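Local structure of naphthalene dioxygenase large subunit (Rhodococcus sp., 2B1X) at residues Q8-G13 and Y430-M435; P24-N29 and F387-E392; E39-H44 and T297-L302; G240-T245 and D418-N423; A45-A50 and R64-D69. The protein is the large subunit of a Rieske-type dioxygenase, carrying a Rieske [2Fe-2S] domain and a catalytic domain with a mononuclear iron. One frame throughout, in Å; residues are numbered along the deposited sequence.

Contact 1 of 5, residues Q8-G13 and Y430-M435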
# COMPACT_ATOMS: atom_id res chain seq x y z
N GLN A 8 31.10 -10.05 5.33
CA GLN A 8 31.84 -10.00 6.58
C GLN A 8 30.92 -10.35 7.74
O GLN A 8 31.32 -11.05 8.67
CB GLN A 8 32.47 -8.63 6.79
CG GLN A 8 33.76 -8.40 5.94
CD GLN A 8 34.19 -6.93 5.85
OE1 GLN A 8 33.78 -6.10 6.68
NE2 GLN A 8 35.02 -6.60 4.85
N THR A 9 29.68 -9.87 7.66
CA THR A 9 28.68 -10.17 8.70
C THR A 9 28.40 -11.67 8.79
O THR A 9 28.29 -12.25 9.90
CB THR A 9 27.38 -9.41 8.42
OG1 THR A 9 27.57 -8.01 8.63
CG2 THR A 9 26.30 -9.76 9.43
N LEU A 10 28.26 -12.30 7.63
CA LEU A 10 28.01 -13.74 7.62
C LEU A 10 29.23 -14.52 8.12
O LEU A 10 29.08 -15.48 8.85
CB LEU A 10 27.58 -14.21 6.23
CG LEU A 10 26.27 -13.60 5.70
CD1 LEU A 10 26.11 -13.80 4.17
CD2 LEU A 10 25.11 -14.19 6.43
N GLN A 11 30.43 -14.10 7.70
CA GLN A 11 31.68 -14.76 8.14
C GLN A 11 31.86 -14.65 9.64
O GLN A 11 32.18 -15.63 10.30
CB GLN A 11 32.90 -14.21 7.39
CG GLN A 11 32.97 -14.70 5.94
CD GLN A 11 33.99 -13.99 5.08
OE1 GLN A 11 34.47 -12.90 5.43
NE2 GLN A 11 34.33 -14.60 3.96
N LYS A 12 31.65 -13.46 10.17
CA LYS A 12 31.68 -13.25 11.60
C LYS A 12 30.61 -14.13 12.30
O LYS A 12 30.88 -14.77 13.31
CB LYS A 12 31.49 -11.76 11.92
CG LYS A 12 31.86 -11.44 13.39
CD LYS A 12 31.13 -10.19 13.86
CE LYS A 12 31.51 -9.84 15.26
NZ LYS A 12 30.51 -10.40 16.21
N GLY A 13 29.41 -14.17 11.73
CA GLY A 13 28.32 -14.96 12.25
C GLY A 13 28.68 -16.43 12.35
O GLY A 13 28.34 -17.08 13.31
N TYR A 430 23.58 -23.51 9.27
CA TYR A 430 23.33 -24.01 7.93
C TYR A 430 22.87 -22.88 7.00
O TYR A 430 23.31 -22.78 5.88
CB TYR A 430 22.35 -25.18 7.91
CG TYR A 430 22.20 -25.88 6.55
CD1 TYR A 430 23.31 -26.41 5.86
CD2 TYR A 430 20.93 -25.98 5.93
CE1 TYR A 430 23.16 -27.03 4.61
CE2 TYR A 430 20.77 -26.62 4.71
CZ TYR A 430 21.89 -27.12 4.05
OH TYR A 430 21.71 -27.74 2.84
N TRP A 431 21.99 -22.01 7.51
CA TRP A 431 21.49 -20.87 6.72
C TRP A 431 22.71 -20.02 6.30
O TRP A 431 22.84 -19.67 5.15
CB TRP A 431 20.47 -20.07 7.58
CG TRP A 431 19.94 -18.82 6.94
CD1 TRP A 431 18.83 -18.73 6.19
CD2 TRP A 431 20.50 -17.52 7.00
NE1 TRP A 431 18.63 -17.44 5.76
CE2 TRP A 431 19.65 -16.66 6.25
CE3 TRP A 431 21.64 -16.97 7.62
CZ2 TRP A 431 19.92 -15.29 6.07
CZ3 TRP A 431 21.90 -15.60 7.45
CH2 TRP A 431 21.03 -14.78 6.69
N MET A 432 23.62 -19.75 7.24
CA MET A 432 24.80 -18.93 6.99
C MET A 432 25.77 -19.61 6.01
O MET A 432 26.29 -18.94 5.12
CB MET A 432 25.50 -18.54 8.30
CG MET A 432 24.79 -17.42 9.09
SD MET A 432 25.79 -16.89 10.50
CE MET A 432 25.45 -18.21 11.69
N GLN A 433 25.96 -20.93 6.14
CA GLN A 433 26.77 -21.66 5.16
C GLN A 433 26.20 -21.50 3.74
O GLN A 433 26.94 -21.25 2.79
CB GLN A 433 26.91 -23.14 5.55
CG GLN A 433 27.75 -23.34 6.85
CD GLN A 433 27.65 -24.73 7.43
OE1 GLN A 433 26.69 -25.44 7.17
NE2 GLN A 433 28.65 -25.12 8.25
N LEU A 434 24.88 -21.63 3.61
CA LEU A 434 24.24 -21.54 2.31
C LEU A 434 24.33 -20.13 1.72
O LEU A 434 24.55 -19.98 0.53
CB LEU A 434 22.78 -22.03 2.35
CG LEU A 434 22.53 -23.52 2.51
CD1 LEU A 434 21.03 -23.78 2.60
CD2 LEU A 434 23.12 -24.33 1.33
N MET A 435 24.17 -19.13 2.59
CA MET A 435 24.30 -17.71 2.23
C MET A 435 25.70 -17.38 1.67
O MET A 435 25.84 -16.54 0.77
CB MET A 435 24.01 -16.83 3.45
CG MET A 435 22.55 -16.71 3.85
SD MET A 435 21.38 -15.91 2.67
CE MET A 435 21.80 -14.15 2.95

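Contact 2 of 5, residues P24-N29 and F387-E392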
# COMPACT_ATOMS: atom_id res chain seq x y z
N PRO A 24 24.56 -12.47 14.39
CA PRO A 24 24.27 -11.08 14.02
C PRO A 24 22.79 -10.80 13.76
O PRO A 24 22.14 -11.52 13.02
CB PRO A 24 25.04 -10.89 12.71
CG PRO A 24 26.13 -11.90 12.78
CD PRO A 24 25.57 -13.06 13.49
N ALA A 25 22.32 -9.71 14.35
CA ALA A 25 20.93 -9.28 14.22
C ALA A 25 20.54 -8.84 12.83
O ALA A 25 19.34 -8.74 12.51
CB ALA A 25 20.65 -8.12 15.25
N ALA A 26 21.54 -8.54 12.00
CA ALA A 26 21.27 -8.00 10.68
C ALA A 26 20.57 -9.02 9.78
O ALA A 26 20.08 -8.65 8.71
CB ALA A 26 22.56 -7.55 10.03
N ILE A 27 20.48 -10.28 10.20
CA ILE A 27 19.90 -11.30 9.33
C ILE A 27 18.37 -11.34 9.29
O ILE A 27 17.80 -11.98 8.41
CB ILE A 27 20.43 -12.70 9.67
CG1 ILE A 27 19.85 -13.16 11.01
CG2 ILE A 27 21.96 -12.73 9.62
CD1 ILE A 27 19.99 -14.64 11.26
N ILE A 28 17.71 -10.63 10.21
CA ILE A 28 16.26 -10.74 10.35
C ILE A 28 15.44 -9.95 9.32
O ILE A 28 14.53 -10.51 8.68
CB ILE A 28 15.82 -10.38 11.81
CG1 ILE A 28 16.34 -11.44 12.79
CG2 ILE A 28 14.31 -10.29 11.91
CD1 ILE A 28 16.29 -11.00 14.23
N ASN A 29 15.73 -8.67 9.18
CA ASN A 29 14.94 -7.79 8.33
C ASN A 29 15.87 -6.88 7.52
O ASN A 29 16.22 -5.79 7.98
CB ASN A 29 13.99 -6.97 9.20
CG ASN A 29 13.11 -6.04 8.40
OD1 ASN A 29 13.15 -6.05 7.16
ND2 ASN A 29 12.35 -5.20 9.10
N PHE A 387 20.94 0.77 13.69
CA PHE A 387 21.65 0.52 14.94
C PHE A 387 21.28 -0.84 15.56
O PHE A 387 22.14 -1.59 16.03
CB PHE A 387 21.37 1.64 15.95
CG PHE A 387 22.10 1.50 17.26
CD1 PHE A 387 23.47 1.68 17.35
CD2 PHE A 387 21.38 1.21 18.43
CE1 PHE A 387 24.15 1.56 18.61
CE2 PHE A 387 22.02 1.08 19.66
CZ PHE A 387 23.41 1.25 19.78
N ALA A 388 20.00 -1.18 15.52
CA ALA A 388 19.55 -2.48 16.00
C ALA A 388 20.33 -3.62 15.28
O ALA A 388 20.72 -4.64 15.89
CB ALA A 388 18.03 -2.62 15.74
N LYS A 389 20.60 -3.40 14.00
CA LYS A 389 21.18 -4.39 13.10
C LYS A 389 22.66 -4.65 13.39
O LYS A 389 23.18 -5.66 12.93
CB LYS A 389 21.04 -3.92 11.66
CG LYS A 389 19.69 -4.28 10.98
CD LYS A 389 19.70 -3.62 9.57
CE LYS A 389 18.75 -4.28 8.61
NZ LYS A 389 18.52 -3.42 7.43
N THR A 390 23.31 -3.76 14.13
CA THR A 390 24.72 -3.92 14.49
C THR A 390 24.90 -4.76 15.73
O THR A 390 26.02 -5.12 16.11
CB THR A 390 25.41 -2.55 14.68
OG1 THR A 390 24.88 -1.88 15.83
CG2 THR A 390 25.19 -1.61 13.50
N GLY A 391 23.80 -5.12 16.37
CA GLY A 391 23.86 -6.01 17.50
C GLY A 391 23.78 -7.50 17.16
O GLY A 391 23.86 -7.95 15.99
N GLU A 392 23.64 -8.27 18.22
CA GLU A 392 23.65 -9.72 18.12
C GLU A 392 22.36 -10.29 18.73
O GLU A 392 21.70 -9.64 19.55
CB GLU A 392 24.92 -10.29 18.80
CG GLU A 392 24.98 -10.10 20.30
CD GLU A 392 25.44 -8.70 20.76
OE1 GLU A 392 24.61 -7.76 20.82
OE2 GLU A 392 26.64 -8.54 21.11
O HOH W 1 24.62 -7.75 13.32

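Contact 3 of 5, residues E39-H44 and T297-L302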
# COMPACT_ATOMS: atom_id res chain seq x y z
N GLU A 39 17.96 -16.53 -3.66
CA GLU A 39 18.74 -17.42 -4.51
C GLU A 39 19.44 -18.53 -3.69
O GLU A 39 19.37 -19.73 -4.03
CB GLU A 39 19.77 -16.60 -5.27
CG GLU A 39 20.63 -17.42 -6.23
CD GLU A 39 21.83 -16.64 -6.73
OE1 GLU A 39 21.62 -15.72 -7.56
OE2 GLU A 39 22.97 -16.93 -6.29
N ARG A 40 20.14 -18.13 -2.63
CA ARG A 40 21.07 -19.03 -1.98
C ARG A 40 20.39 -20.03 -1.08
O ARG A 40 20.89 -21.15 -0.95
CB ARG A 40 22.17 -18.27 -1.27
CG ARG A 40 23.02 -17.56 -2.27
CD ARG A 40 24.44 -17.40 -1.93
NE ARG A 40 25.14 -16.73 -3.03
CZ ARG A 40 26.37 -16.23 -2.96
NH1 ARG A 40 27.07 -16.31 -1.82
NH2 ARG A 40 26.88 -15.65 -4.05
N ILE A 41 19.25 -19.66 -0.50
CA ILE A 41 18.45 -20.66 0.23
C ILE A 41 17.34 -21.25 -0.64
O ILE A 41 17.36 -22.43 -0.90
CB ILE A 41 17.87 -20.11 1.58
CG1 ILE A 41 18.89 -20.31 2.71
CG2 ILE A 41 16.64 -20.85 1.96
CD1 ILE A 41 19.98 -19.31 2.72
N PHE A 42 16.42 -20.41 -1.13
CA PHE A 42 15.21 -20.90 -1.79
C PHE A 42 15.44 -21.41 -3.20
O PHE A 42 14.63 -22.19 -3.72
CB PHE A 42 14.05 -19.89 -1.65
CG PHE A 42 13.57 -19.73 -0.23
CD1 PHE A 42 13.92 -18.58 0.51
CD2 PHE A 42 12.85 -20.73 0.41
CE1 PHE A 42 13.55 -18.44 1.82
CE2 PHE A 42 12.45 -20.61 1.74
CZ PHE A 42 12.79 -19.47 2.46
N GLY A 43 16.55 -21.00 -3.80
CA GLY A 43 16.96 -21.57 -5.07
C GLY A 43 17.75 -22.87 -4.97
O GLY A 43 18.05 -23.48 -6.00
N HIS A 44 18.06 -23.32 -3.75
CA HIS A 44 18.84 -24.55 -3.61
C HIS A 44 18.19 -25.61 -2.72
O HIS A 44 18.21 -26.78 -3.04
CB HIS A 44 20.25 -24.22 -3.14
CG HIS A 44 21.08 -23.57 -4.19
ND1 HIS A 44 21.08 -22.21 -4.41
CD2 HIS A 44 21.90 -24.10 -5.12
CE1 HIS A 44 21.88 -21.92 -5.42
NE2 HIS A 44 22.40 -23.06 -5.87
N THR A 297 11.52 -28.09 12.84
CA THR A 297 11.52 -27.44 11.55
C THR A 297 12.35 -28.29 10.61
O THR A 297 13.45 -28.73 10.96
CB THR A 297 12.12 -26.02 11.68
OG1 THR A 297 11.16 -25.21 12.37
CG2 THR A 297 12.30 -25.37 10.31
N VAL A 298 11.77 -28.55 9.45
CA VAL A 298 12.52 -29.06 8.31
C VAL A 298 13.09 -27.87 7.50
O VAL A 298 12.36 -27.12 6.85
CB VAL A 298 11.61 -29.93 7.40
CG1 VAL A 298 12.43 -30.56 6.29
CG2 VAL A 298 10.92 -31.02 8.23
N PHE A 299 14.39 -27.69 7.56
CA PHE A 299 15.00 -26.55 6.88
C PHE A 299 14.60 -26.51 5.40
O PHE A 299 14.59 -27.55 4.75
CB PHE A 299 16.51 -26.62 6.97
CG PHE A 299 17.19 -25.39 6.53
CD1 PHE A 299 17.55 -24.40 7.46
CD2 PHE A 299 17.49 -25.20 5.18
CE1 PHE A 299 18.19 -23.23 7.05
CE2 PHE A 299 18.12 -24.00 4.74
CZ PHE A 299 18.47 -23.03 5.68
N PRO A 300 14.30 -25.34 4.85
CA PRO A 300 14.26 -24.06 5.60
C PRO A 300 12.98 -23.73 6.38
O PRO A 300 13.12 -23.26 7.53
CB PRO A 300 14.49 -23.00 4.51
CG PRO A 300 13.98 -23.68 3.21
CD PRO A 300 14.04 -25.16 3.40
N ASN A 301 11.80 -23.92 5.80
CA ASN A 301 10.63 -23.15 6.27
C ASN A 301 9.37 -24.01 6.46
O ASN A 301 8.26 -23.49 6.39
CB ASN A 301 10.34 -21.96 5.34
CG ASN A 301 9.79 -22.41 3.97
OD1 ASN A 301 10.12 -23.49 3.50
ND2 ASN A 301 8.95 -21.59 3.35
N LEU A 302 9.54 -25.31 6.69
CA LEU A 302 8.42 -26.18 7.04
C LEU A 302 8.55 -26.53 8.52
O LEU A 302 9.57 -27.09 8.93
CB LEU A 302 8.43 -27.50 6.22
CG LEU A 302 7.49 -28.62 6.79
CD1 LEU A 302 6.04 -28.18 6.62
CD2 LEU A 302 7.73 -29.96 6.14

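Contact 4 of 5, residues G240-T245 and D418-N423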
# COMPACT_ATOMS: atom_id res chain seq x y z
N GLY A 240 12.24 -33.56 28.53
CA GLY A 240 12.25 -33.64 27.09
C GLY A 240 13.65 -33.81 26.52
O GLY A 240 14.64 -33.88 27.26
N GLU A 241 13.70 -33.85 25.19
CA GLU A 241 14.94 -34.00 24.44
C GLU A 241 15.00 -32.95 23.33
O GLU A 241 14.00 -32.66 22.72
CB GLU A 241 15.01 -35.40 23.87
CG GLU A 241 16.42 -35.87 23.55
CD GLU A 241 17.19 -36.42 24.75
OE1 GLU A 241 16.60 -36.63 25.83
OE2 GLU A 241 18.41 -36.70 24.61
N HIS A 242 16.18 -32.38 23.12
CA HIS A 242 16.46 -31.33 22.10
C HIS A 242 17.43 -31.93 21.07
O HIS A 242 18.56 -32.27 21.42
CB HIS A 242 17.13 -30.15 22.82
CG HIS A 242 17.24 -28.86 22.03
ND1 HIS A 242 16.22 -27.94 21.99
CD2 HIS A 242 18.27 -28.31 21.36
CE1 HIS A 242 16.60 -26.89 21.28
NE2 HIS A 242 17.85 -27.08 20.91
N ILE A 243 16.99 -32.11 19.81
CA ILE A 243 17.72 -32.92 18.83
C ILE A 243 17.96 -32.20 17.51
O ILE A 243 17.05 -31.59 16.94
CB ILE A 243 16.94 -34.23 18.50
CG1 ILE A 243 16.67 -35.06 19.76
CG2 ILE A 243 17.64 -35.03 17.36
CD1 ILE A 243 15.24 -35.62 19.80
N HIS A 244 19.18 -32.28 16.99
CA HIS A 244 19.37 -31.73 15.66
C HIS A 244 20.18 -32.65 14.81
O HIS A 244 20.85 -33.55 15.30
CB HIS A 244 19.95 -30.31 15.67
CG HIS A 244 21.41 -30.24 15.97
ND1 HIS A 244 21.90 -30.08 17.25
CD2 HIS A 244 22.49 -30.29 15.15
CE1 HIS A 244 23.22 -30.02 17.20
NE2 HIS A 244 23.60 -30.14 15.94
N THR A 245 20.15 -32.34 13.54
CA THR A 245 20.59 -33.21 12.48
C THR A 245 21.43 -32.31 11.54
O THR A 245 21.51 -31.12 11.78
CB THR A 245 19.25 -33.69 11.91
OG1 THR A 245 19.07 -35.07 12.22
CG2 THR A 245 19.04 -33.46 10.43
N ASP A 418 14.81 -29.91 26.94
CA ASP A 418 14.37 -29.09 25.80
C ASP A 418 14.36 -27.57 26.10
O ASP A 418 13.72 -26.80 25.39
CB ASP A 418 13.03 -29.61 25.25
CG ASP A 418 12.74 -29.14 23.82
OD1 ASP A 418 13.69 -28.78 23.06
OD2 ASP A 418 11.57 -29.04 23.38
N TYR A 419 15.06 -27.15 27.15
CA TYR A 419 15.44 -25.75 27.27
C TYR A 419 16.89 -25.65 26.75
O TYR A 419 17.84 -25.83 27.49
CB TYR A 419 15.37 -25.24 28.73
CG TYR A 419 13.98 -24.95 29.24
CD1 TYR A 419 13.67 -25.16 30.59
CD2 TYR A 419 12.95 -24.50 28.38
CE1 TYR A 419 12.36 -24.92 31.08
CE2 TYR A 419 11.65 -24.26 28.85
CZ TYR A 419 11.36 -24.47 30.22
OH TYR A 419 10.09 -24.25 30.73
N ALA A 420 17.03 -25.43 25.46
CA ALA A 420 18.35 -25.25 24.86
C ALA A 420 18.15 -24.44 23.60
O ALA A 420 17.01 -24.24 23.17
CB ALA A 420 19.02 -26.58 24.55
N GLU A 421 19.25 -23.93 23.04
CA GLU A 421 19.21 -23.18 21.79
C GLU A 421 20.19 -23.76 20.76
O GLU A 421 20.56 -23.09 19.76
CB GLU A 421 19.42 -21.68 22.03
CG GLU A 421 18.20 -21.01 22.65
CD GLU A 421 18.44 -19.63 23.24
OE1 GLU A 421 19.57 -19.34 23.70
OE2 GLU A 421 17.46 -18.82 23.28
N ALA A 422 20.58 -25.02 20.99
CA ALA A 422 21.44 -25.75 20.05
C ALA A 422 20.78 -25.96 18.67
O ALA A 422 21.43 -25.82 17.61
CB ALA A 422 21.91 -27.09 20.64
N ASN A 423 19.48 -26.26 18.68
CA ASN A 423 18.73 -26.39 17.42
C ASN A 423 18.67 -25.11 16.60
O ASN A 423 18.92 -25.15 15.39
CB ASN A 423 17.32 -26.92 17.66
CG ASN A 423 17.33 -28.35 18.13
OD1 ASN A 423 18.42 -28.98 18.26
ND2 ASN A 423 16.11 -28.90 18.40
O HOH W 2 20.30 -30.50 19.68

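Contact 5 of 5, residues A45-A50 and R64-D69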
# COMPACT_ATOMS: atom_id res chain seq x y z
N ALA A 45 17.59 -25.18 -1.62
CA ALA A 45 17.06 -26.09 -0.61
C ALA A 45 15.82 -26.80 -1.10
O ALA A 45 15.22 -26.41 -2.10
CB ALA A 45 16.74 -25.31 0.66
N TRP A 46 15.45 -27.89 -0.42
CA TRP A 46 14.21 -28.59 -0.69
C TRP A 46 13.12 -27.88 0.11
O TRP A 46 13.23 -27.76 1.34
CB TRP A 46 14.30 -30.05 -0.25
CG TRP A 46 15.07 -30.93 -1.18
CD1 TRP A 46 16.40 -31.22 -1.12
CD2 TRP A 46 14.57 -31.58 -2.34
NE1 TRP A 46 16.75 -32.05 -2.16
CE2 TRP A 46 15.64 -32.29 -2.92
CE3 TRP A 46 13.30 -31.67 -2.95
CZ2 TRP A 46 15.49 -33.09 -4.06
CZ3 TRP A 46 13.15 -32.45 -4.08
CH2 TRP A 46 14.24 -33.14 -4.63
N VAL A 47 12.04 -27.51 -0.57
CA VAL A 47 10.94 -26.74 0.02
C VAL A 47 9.62 -27.53 -0.07
O VAL A 47 9.30 -28.12 -1.10
CB VAL A 47 10.76 -25.41 -0.73
CG1 VAL A 47 9.53 -24.62 -0.21
CG2 VAL A 47 12.10 -24.60 -0.71
N PHE A 48 8.87 -27.58 1.04
CA PHE A 48 7.63 -28.33 1.08
C PHE A 48 6.56 -27.61 0.22
O PHE A 48 6.39 -26.37 0.29
CB PHE A 48 7.13 -28.48 2.52
CG PHE A 48 5.76 -29.10 2.62
CD1 PHE A 48 5.59 -30.47 2.50
CD2 PHE A 48 4.64 -28.30 2.81
CE1 PHE A 48 4.30 -31.05 2.57
CE2 PHE A 48 3.37 -28.84 2.86
CZ PHE A 48 3.19 -30.23 2.76
N LEU A 49 5.84 -28.39 -0.59
CA LEU A 49 4.81 -27.87 -1.49
C LEU A 49 3.39 -28.31 -1.12
O LEU A 49 2.46 -27.50 -1.08
CB LEU A 49 5.08 -28.37 -2.90
CG LEU A 49 6.46 -27.99 -3.47
CD1 LEU A 49 6.72 -28.67 -4.79
CD2 LEU A 49 6.53 -26.50 -3.63
N ALA A 50 3.21 -29.60 -0.91
CA ALA A 50 1.87 -30.14 -0.73
C ALA A 50 1.93 -31.49 -0.09
O ALA A 50 2.99 -32.14 -0.09
CB ALA A 50 1.15 -30.23 -2.10
N ARG A 64 1.12 -24.02 -5.64
CA ARG A 64 2.01 -23.80 -4.50
C ARG A 64 3.29 -23.11 -4.93
O ARG A 64 3.47 -22.85 -6.14
CB ARG A 64 2.26 -25.12 -3.77
CG ARG A 64 0.96 -25.73 -3.25
CD ARG A 64 0.38 -25.00 -2.00
NE ARG A 64 -1.00 -25.38 -1.72
CZ ARG A 64 -1.38 -26.49 -1.09
NH1 ARG A 64 -0.48 -27.39 -0.65
NH2 ARG A 64 -2.66 -26.73 -0.89
N TYR A 65 4.19 -22.78 -3.99
CA TYR A 65 5.28 -21.84 -4.29
C TYR A 65 6.67 -22.26 -3.85
O TYR A 65 6.83 -22.96 -2.84
CB TYR A 65 5.01 -20.49 -3.60
CG TYR A 65 3.76 -19.86 -4.06
CD1 TYR A 65 2.53 -20.26 -3.57
CD2 TYR A 65 3.80 -18.87 -5.05
CE1 TYR A 65 1.34 -19.67 -4.05
CE2 TYR A 65 2.66 -18.27 -5.49
CZ TYR A 65 1.42 -18.68 -4.99
OH TYR A 65 0.28 -18.08 -5.51
N ILE A 66 7.66 -21.79 -4.59
CA ILE A 66 8.98 -21.55 -4.02
C ILE A 66 9.24 -20.09 -4.21
O ILE A 66 9.44 -19.62 -5.35
CB ILE A 66 10.09 -22.46 -4.63
CG1 ILE A 66 9.69 -23.95 -4.47
CG2 ILE A 66 11.42 -22.17 -3.97
CD1 ILE A 66 10.67 -24.99 -5.04
N SER A 67 9.20 -19.35 -3.10
CA SER A 67 9.22 -17.90 -3.11
C SER A 67 8.19 -17.36 -4.12
O SER A 67 7.05 -17.75 -4.04
CB SER A 67 10.64 -17.35 -3.33
OG SER A 67 11.49 -17.87 -2.30
N GLU A 68 8.58 -16.48 -5.03
CA GLU A 68 7.64 -15.91 -5.98
C GLU A 68 7.30 -16.91 -7.10
O GLU A 68 6.40 -16.65 -7.92
CB GLU A 68 8.23 -14.61 -6.62
CG GLU A 68 8.39 -13.40 -5.69
CD GLU A 68 9.62 -13.47 -4.80
OE1 GLU A 68 10.52 -14.28 -5.04
OE2 GLU A 68 9.68 -12.69 -3.83
N ASP A 69 8.04 -18.02 -7.22
CA ASP A 69 7.71 -18.96 -8.30
C ASP A 69 6.50 -19.80 -7.96
O ASP A 69 6.41 -20.39 -6.87
CB ASP A 69 8.86 -19.87 -8.66
CG ASP A 69 9.89 -19.18 -9.51
OD1 ASP A 69 9.55 -18.79 -10.66
OD2 ASP A 69 11.04 -18.96 -9.08
O HOH W 3 6.14 -23.74 -0.49

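Contact 1 of 5, residues Q8-G13 and Y430-M435
Leu10 does most of the work on the side of 8-13, and its partners are all apolar. With chi1 at -62° its CG lies anti to the carbonyl carbon, and the two methyls fork over the helix 422-436. CD2 meets the six-membered ring of Trp431, 3.7 Å from CZ3, at a slant to the ring, and the two side chains cross at about a right angle. CD1 sits 3.8 Å from CB of Met435, again a right-angled crossing. A looser touch joins Leu10 CD2 to Met432 CG at 4.2 Å.

The sulfur contacts are of another kind, since they run against backbone. Met432 SD lies 3.5 Å from Gly13 C, and the chain then bends at chi3 (-79°) to bring CE within 3.5 Å of Gly13 O. The bare CA of Gly13 lets the thioether come this close to the helix.

No hydrogen bond crosses between the segments. The indole N-H of Trp431 is instead taken up by Glu37 of helix 31-40, whose residues Val33 and Val36 also pack against this pair of side chains, Trp431 and Met435.

The axes of 8-13 and 430-435 approach to 9.7 Å, with directions 142° apart: their parent helices, the N-terminal 4-16 and the C-terminal 422-436, form a buried, roughly antiparallel helix-helix packing.

Contact 2 of 5, residues P24-N29 and F387-E392
Backbone meets backbone where Pro24 lies opposite Glu392 as an antiparallel, non-hydrogen-bonded pair, the CA atoms 4.4 Å apart and the side chains diverging. Next to it Ala25 N donates to Gly391 O at 2.9 Å, almost straight at 171°, with the donor tilted 33° from the carbonyl plane. A water donates to Lys389 O and Gly391 O and weakly accepts from Ala26 N, so it joins the two segments. This short bridge, followed by the 3-10 segment 25-27, ties the N-terminal region to the loop between helix 369-382 and strand 392-394 of the catalytic part, near the second subunit, where Glu392 forms a salt bridge to Arg89 of that neighbouring subunit.

Among the side chains, Ala25 CB sits 3.3 Å from Gly391 O and also against Ala388 O, and Ala26 CB approaches Lys389 O at 3.5 Å. Lys389 CG lies against Ala26 CA, and beyond it the chain runs extended until CE comes 3.0 Å from Asn29 O; its ammonium group pairs with Asp30.

Contact 3 of 5, residues E39-H44 and T297-L302
Ile41 and Phe42 both pack onto Phe299-Pro300-Asn301, the methyl of one lying on the ring of the other. Ile41 is the one to follow. The bond from CA to CB heads toward 297-302; from CB, CG2 stands anti to the backbone N and goes to the proline, 4.0 Å from Pro300 CB, while lying 3.7 Å above the centre of the Phe42 ring. The other branch, CG1, reaches the edge of the Phe299 ring, 4.0 Å from CZ and near the ring plane. The tip, CD1, turns on to Trp431 and Met435 of helix 422-436.

Phe42 continues the surface with one atom, CE2, which meets Pro300 CG at 3.7 Å and, from its ring edge, Asn301 CG at 3.9 Å. The ring and amide planes stand 71° apart. The peptide bond before Pro300 is cis.

Strand 47-51 and Trp203 also pack on Phe42. No hydrogen bond links the segments, and the amide nitrogen of Asn301 is spent on Trp326 O; the contact therefore depends on shape and apolar burial.

Contact 4 of 5, residues G240-T245 and D418-N423
Strand 240-244 of the large antiparallel sheet in the catalytic domain meets the start of helix 422-436 here, and a buried histidine makes the joint. His242 uses both ring nitrogens. Its ND1 donates to Asp418 OD1 at 2.9 Å, 163° at the hydrogen, with the oxygen in the ring plane: a His-carboxylate hydrogen bond. Its NE2 accepts from Asn423 N, also at 2.9 Å, 20° out of the ring plane, in the first turn of the helix. Holding a proton on ND1 and a lone pair on NE2 is consistent with a neutral ring, and the two bonds fix its rotation.

Ala420 CB sits over the centre of one face, 3.7 Å from the ring centroid, as a CH-pi contact, while the amide of Asn423 stacks on the opposite face with the planes only 17° apart and CG 3.1 Å from His242 NE2. Asp418 OD2 is hydrogen-bonded to His295 NE2, and the Asn423 amide nitrogen bonds to Leu251 O and Val211 O. Glu421, at the N-cap position, hydrogen-bonds His90 and salt-bridges Arg91 of the second subunit, residues lining the Fe2S2 cluster pocket there. A water links His244 ND1, at 2.9 Å, to Asn423 OD1, at 2.8 Å.

Contact 5 of 5, residues A45-A50 and R64-D69
Arg64 reaches across to Leu49 with its guanidinium tip. NH1 donates to Leu49 O at 3.0 Å and 163°, approaching in the carbonyl plane on a lone pair, with the oxygen lying in the guanidinium plane. The chain folds back at chi2 (-74°), which brings CD round to 3.4 Å from Leu49 O, while CG passes the same oxygen at 3.2 Å; Ala50 CB then lies beside NH1.

Toward Val47 and Ile66 the contact turns apolar: Leu49 CD2 touches Ile66 CG1, and Val47 CG2 meets Ile66 CG2 at 4.1 Å, both pairs crossing at a slant. Leu49 CD2 also rests on backbone, 3.6 Å from Tyr65 O. A water donates to Phe48 O and to Tyr65 O, bridging the two strands where no direct backbone bond joins them.

Farther out, Glu54 forms a salt bridge with NH2 of Arg64, which probably helps to set the guanidinium. Leu49 and Ala50 both face Ile155 of the next strand, a classic beta bulge. The axes of 47-50 and 64-66 come within 6.9 Å and run nearly antiparallel, yet their strands, 47-51 and 60-66, belong to different sheets: this is side-chain packing between two antiparallel sheets of the Rieske domain.

In the fold
Contacts 1, 3, 4 and 5 are buried, and contact 2 is only partly so, at a subunit boundary. Contacts 1 and 4 share helix 422-436: its far end packs apolar side chains on helix 4-16, whereas its start gives a backbone N-H to a histidine of the sheet. Contact 3 touches both neighbours, through Arg40 to Met435 of contact 1 and through Phe42 to Ile66 and Ser67 of contact 5, whose centre is about 9 Å away. Contacts 1 and 3 have no hydrogen bonds across them; contact 2 has a backbone-backbone bond, contact 5 an arginine side chain on a carbonyl. Contacts 2 and 4 both reach the second subunit, contacts 3 and 5 the third.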